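UPF0255 protein frsA (Vibrio vulnificus, PDB 4I4C) probably hydrolyses carboxylic esters as a serine esterase of the alpha/beta-hydrolase clan. Local coordinates at residues Glu101-Arg104 with Leu105-His109; Ala146-Ala149 with Gln150-Ala153. All coordinates share one frame; numbering follows the deposited sequence.

Contact 1: residues Glu101-Arg104 with Leu105-His109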
loop_
_atom_site.group_PDB
_atom_site.type_symbol
_atom_site.label_atom_id
_atom_site.label_comp_id
_atom_site.label_asym_id
_atom_site.label_seq_id
_atom_site.Cartn_x
_atom_site.Cartn_y
_atom_site.Cartn_z
ATOM N N GLU A 101 18.345 -3.999 9.805
ATOM C CA GLU A 101 19.118 -3.108 8.958
ATOM C C GLU A 101 18.283 -1.918 8.504
ATOM O O GLU A 101 18.807 -0.807 8.403
ATOM C CB GLU A 101 19.748 -3.846 7.770
ATOM C CG GLU A 101 20.805 -4.923 8.158
ATOM C CD GLU A 101 22.068 -4.372 8.816
ATOM O OE1 GLU A 101 22.254 -3.141 8.877
ATOM O OE2 GLU A 101 22.895 -5.192 9.276
ATOM N N TRP A 102 16.991 -2.134 8.243
ATOM C CA TRP A 102 16.149 -1.023 7.787
ATOM C C TRP A 102 15.840 -0.084 8.941
ATOM O O TRP A 102 15.770 1.121 8.764
ATOM C CB TRP A 102 14.862 -1.506 7.107
ATOM C CG TRP A 102 15.072 -1.892 5.669
ATOM C CD1 TRP A 102 15.223 -3.163 5.161
ATOM C CD2 TRP A 102 15.191 -0.998 4.556
ATOM N NE1 TRP A 102 15.418 -3.106 3.799
ATOM C CE2 TRP A 102 15.400 -1.792 3.402
ATOM C CE3 TRP A 102 15.140 0.396 4.423
ATOM C CZ2 TRP A 102 15.563 -1.231 2.125
ATOM C CZ3 TRP A 102 15.292 0.950 3.148
ATOM C CH2 TRP A 102 15.497 0.136 2.020
ATOM N N THR A 103 15.687 -0.646 10.134
ATOM C CA THR A 103 15.427 0.180 11.312
ATOM C C THR A 103 16.645 1.045 11.642
ATOM O O THR A 103 16.507 2.197 12.062
ATOM C CB THR A 103 15.000 -0.696 12.512
ATOM O OG1 THR A 103 13.740 -1.306 12.210
ATOM C CG2 THR A 103 14.848 0.128 13.773
ATOM N N ARG A 104 17.841 0.495 11.417
ATOM C CA ARG A 104 19.074 1.266 11.560
ATOM C C ARG A 104 19.063 2.531 10.729
ATOM O O ARG A 104 19.485 3.581 11.195
ATOM C CB ARG A 104 20.281 0.450 11.115
ATOM C CG ARG A 104 20.815 -0.477 12.137
ATOM C CD ARG A 104 22.073 -1.141 11.578
ATOM N NE ARG A 104 23.287 -0.592 12.166
ATOM C CZ ARG A 104 24.499 -1.096 11.958
ATOM N NH1 ARG A 104 24.642 -2.151 11.162
ATOM N NH2 ARG A 104 25.565 -0.554 12.544
ATOM N N LEU A 105 18.644 2.410 9.473
ATOM C CA LEU A 105 18.546 3.567 8.588
ATOM C C LEU A 105 17.483 4.535 9.102
ATOM O O LEU A 105 17.712 5.744 9.137
ATOM C CB LEU A 105 18.266 3.159 7.126
ATOM C CG LEU A 105 18.293 4.313 6.112
ATOM C CD1 LEU A 105 19.641 5.066 6.079
ATOM C CD2 LEU A 105 17.897 3.860 4.700
ATOM N N GLY A 106 16.334 4.011 9.518
ATOM C CA GLY A 106 15.341 4.853 10.172
ATOM C C GLY A 106 15.898 5.663 11.341
ATOM O O GLY A 106 15.649 6.866 11.474
ATOM N N MET A 107 16.680 5.015 12.194
ATOM C CA MET A 107 17.180 5.695 13.384
ATOM C C MET A 107 18.212 6.764 13.039
ATOM O O MET A 107 18.374 7.734 13.775
ATOM C CB MET A 107 17.712 4.685 14.387
ATOM C CG MET A 107 16.622 3.802 14.979
ATOM S SD MET A 107 17.304 2.481 16.025
ATOM C CE MET A 107 15.833 1.939 16.901
ATOM N N GLU A 108 18.879 6.594 11.899
ATOM C CA GLU A 108 19.876 7.537 11.413
ATOM C C GLU A 108 19.209 8.806 10.893
ATOM O O GLU A 108 19.712 9.929 11.083
ATOM C CB GLU A 108 20.715 6.896 10.297
ATOM C CG GLU A 108 21.904 7.730 9.858
ATOM C CD GLU A 108 23.021 7.777 10.907
ATOM O OE1 GLU A 108 22.947 7.045 11.925
ATOM O OE2 GLU A 108 23.968 8.562 10.709
ATOM N N HIS A 109 18.081 8.626 10.213
ATOM C CA HIS A 109 17.245 9.758 9.843
ATOM C C HIS A 109 16.690 10.433 11.092
ATOM O O HIS A 109 16.690 11.655 11.190
ATOM C CB HIS A 109 16.098 9.323 8.932
ATOM C CG HIS A 109 16.522 9.075 7.523
ATOM N ND1 HIS A 109 17.055 10.063 6.729
ATOM C CD2 HIS A 109 16.510 7.950 6.770
ATOM C CE1 HIS A 109 17.345 9.561 5.541
ATOM N NE2 HIS A 109 17.029 8.280 5.542
#
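Met107 and Thr103, one helical turn apart, meet through methyl groups: CE of Met107 lies 3.7 Å from CG2 of Thr103, the two side chains crossing at a slant. Unbranched and flexible, Met107 can lay its end along the turn and also touch Tyr132 of helix 121-136. The threonine methyl is available because CG2 stands anti to the backbone N, which turns OG1 toward the preceding turn, where it bonds to the carbonyl of Ala99. Beneath this pair the backbone bond from Met107 N to Thr103 O is short, at 2.8 Å. On another flank, CD2 of Leu105 approaches CZ3 of the Trp102 indole at 4.2 Å, a loose apolar contact. These are i to i+4 and i to i+3 pairs of alpha-helix 98-114, which buries Trp102, Thr103 and Gly106 and exposes Arg104 and Met107. Arg104, long enough to span a turn, reaches back to the buried Glu101 in a weak salt bridge of 3.5 Å from NH1 to OE1. The carboxylate has a stronger hold in the backbone N of Gly96, to which OE2 bonds. Trp102, large and mostly apolar, suits its buried place, packing on Val70 of helix 64-75 and Ile134 of helix 121-136.

Contact 2: residues Ala146-Ala149 with Gln150-Ala153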
loop_
_atom_site.group_PDB
_atom_site.type_symbol
_atom_site.label_atom_id
_atom_site.label_comp_id
_atom_site.label_asym_id
_atom_site.label_seq_id
_atom_site.Cartn_x
_atom_site.Cartn_y
_atom_site.Cartn_z
ATOM N N ALA A 146 8.283 -6.827 12.864
ATOM C CA ALA A 146 7.524 -5.955 11.984
ATOM C C ALA A 146 6.510 -5.123 12.757
ATOM O O ALA A 146 6.279 -3.968 12.424
ATOM C CB ALA A 146 6.828 -6.761 10.905
ATOM N N ILE A 147 5.899 -5.716 13.784
ATOM C CA ILE A 147 4.927 -4.991 14.608
ATOM C C ILE A 147 5.596 -3.780 15.228
ATOM O O ILE A 147 5.088 -2.663 15.153
ATOM C CB ILE A 147 4.371 -5.876 15.747
ATOM C CG1 ILE A 147 3.489 -6.987 15.173
ATOM C CG2 ILE A 147 3.559 -5.031 16.722
ATOM C CD1 ILE A 147 2.248 -6.468 14.480
ATOM N N GLN A 148 6.745 -4.019 15.855
ATOM C CA GLN A 148 7.559 -2.946 16.402
ATOM C C GLN A 148 7.978 -1.886 15.371
ATOM O O GLN A 148 7.938 -0.693 15.653
ATOM C CB GLN A 148 8.798 -3.542 17.094
ATOM C CG GLN A 148 8.706 -3.504 18.594
ATOM C CD GLN A 148 8.553 -2.084 19.098
ATOM O OE1 GLN A 148 9.438 -1.249 18.907
ATOM N NE2 GLN A 148 7.414 -1.794 19.723
ATOM N N ALA A 149 8.397 -2.330 14.189
ATOM C CA ALA A 149 8.722 -1.425 13.083
ATOM C C ALA A 149 7.538 -0.517 12.715
ATOM O O ALA A 149 7.710 0.671 12.449
ATOM C CB ALA A 149 9.134 -2.223 11.867
ATOM N N GLN A 150 6.349 -1.106 12.688
ATOM C CA GLN A 150 5.110 -0.404 12.357
ATOM C C GLN A 150 4.751 0.621 13.445
ATOM O O GLN A 150 4.133 1.653 13.176
ATOM C CB GLN A 150 3.987 -1.427 12.179
ATOM C CG GLN A 150 2.737 -0.897 11.500
ATOM C CD GLN A 150 1.681 -1.976 11.273
ATOM O OE1 GLN A 150 0.493 -1.738 11.471
ATOM N NE2 GLN A 150 2.111 -3.158 10.846
ATOM N N VAL A 151 5.155 0.341 14.681
ATOM C CA VAL A 151 4.946 1.296 15.766
ATOM C C VAL A 151 5.836 2.514 15.530
ATOM O O VAL A 151 5.403 3.652 15.675
ATOM C CB VAL A 151 5.238 0.667 17.160
ATOM C CG1 VAL A 151 5.400 1.750 18.223
ATOM C CG2 VAL A 151 4.139 -0.321 17.546
ATOM N N LEU A 152 7.077 2.263 15.136
ATOM C CA LEU A 152 8.049 3.331 14.916
ATOM C C LEU A 152 7.681 4.138 13.691
ATOM O O LEU A 152 7.860 5.364 13.657
ATOM C CB LEU A 152 9.462 2.746 14.751
ATOM C CG LEU A 152 10.082 2.197 16.041
ATOM C CD1 LEU A 152 11.420 1.535 15.746
ATOM C CD2 LEU A 152 10.243 3.298 17.073
ATOM N N ALA A 153 7.186 3.434 12.676
ATOM C CA ALA A 153 6.732 4.074 11.462
ATOM C C ALA A 153 5.668 5.088 11.836
ATOM O O ALA A 153 5.749 6.243 11.438
ATOM C CB ALA A 153 6.168 3.040 10.485
HETATM O O HOH W 1 4.313 -4.330 10.262
#
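The amide of Gln150 carries a water at its nitrogen end: NE2 donates to the water at 2.6 Å, and the water in turn makes a weak bond to the carbonyl O of Ala146. That same oxygen accepts the helical bond from Gln150 N at 2.9 Å, so one residue grips Ala146 O twice, directly and through water. The long reach follows from CG lying anti to the backbone N (chi1 -165°) and the chain running extended beyond it. The other amide, that of Gln148, folds over at chi2 and brings NE2 to 4.2 Å from CB of Val151, a van der Waals approach with the two side chains crossing. Backbone i to i+4 bonds supply most of the cohesion, as in any alpha-helix: Ala153 N meets Ala149 O at 2.8 Å, Leu152 N meets Gln148 O at 3.1 Å, and Val151 N meets Ile147 O at 3.0 Å, with a weak i to i+3 second bond to Gln148 O. Ile147 and Val151 take the exposed side and the alanines the buried one; the glutamines lie between, Gln150 touching His139 and Leu205 of loops. Small alanine methyls suit close helix packing: Ala149 lies on Ala135 and Ala153 on Tyr132, both of helix 121-136. Leu152 also touches Tyr132, and with Gln148 it reaches Phe14, which places this part of helix 144-163 against helix 121-136 and the N-terminal segment.

In the fold
From the N terminus the chain runs through several helices, among them 64-75, before it enters helix 98-114, where contact 1 spans two adjoining turns. It continues through helix 121-136 before reaching helix 144-163, which holds contact 2, and only afterwards enters the mixed sheet at strand 167-175. Neither contact closes a loop, since each joins consecutive residues of one helix; they follow in series, without nesting or crossing. Their centres are 12 Å apart, and they touch where Thr103 CG2 approaches Leu152 CD1 at 4.2 Å. Both helices pack on helix 121-136, sharing Tyr132 and Ala135, and both reach Phe14, the first modelled residue, at the start of the modelled chain.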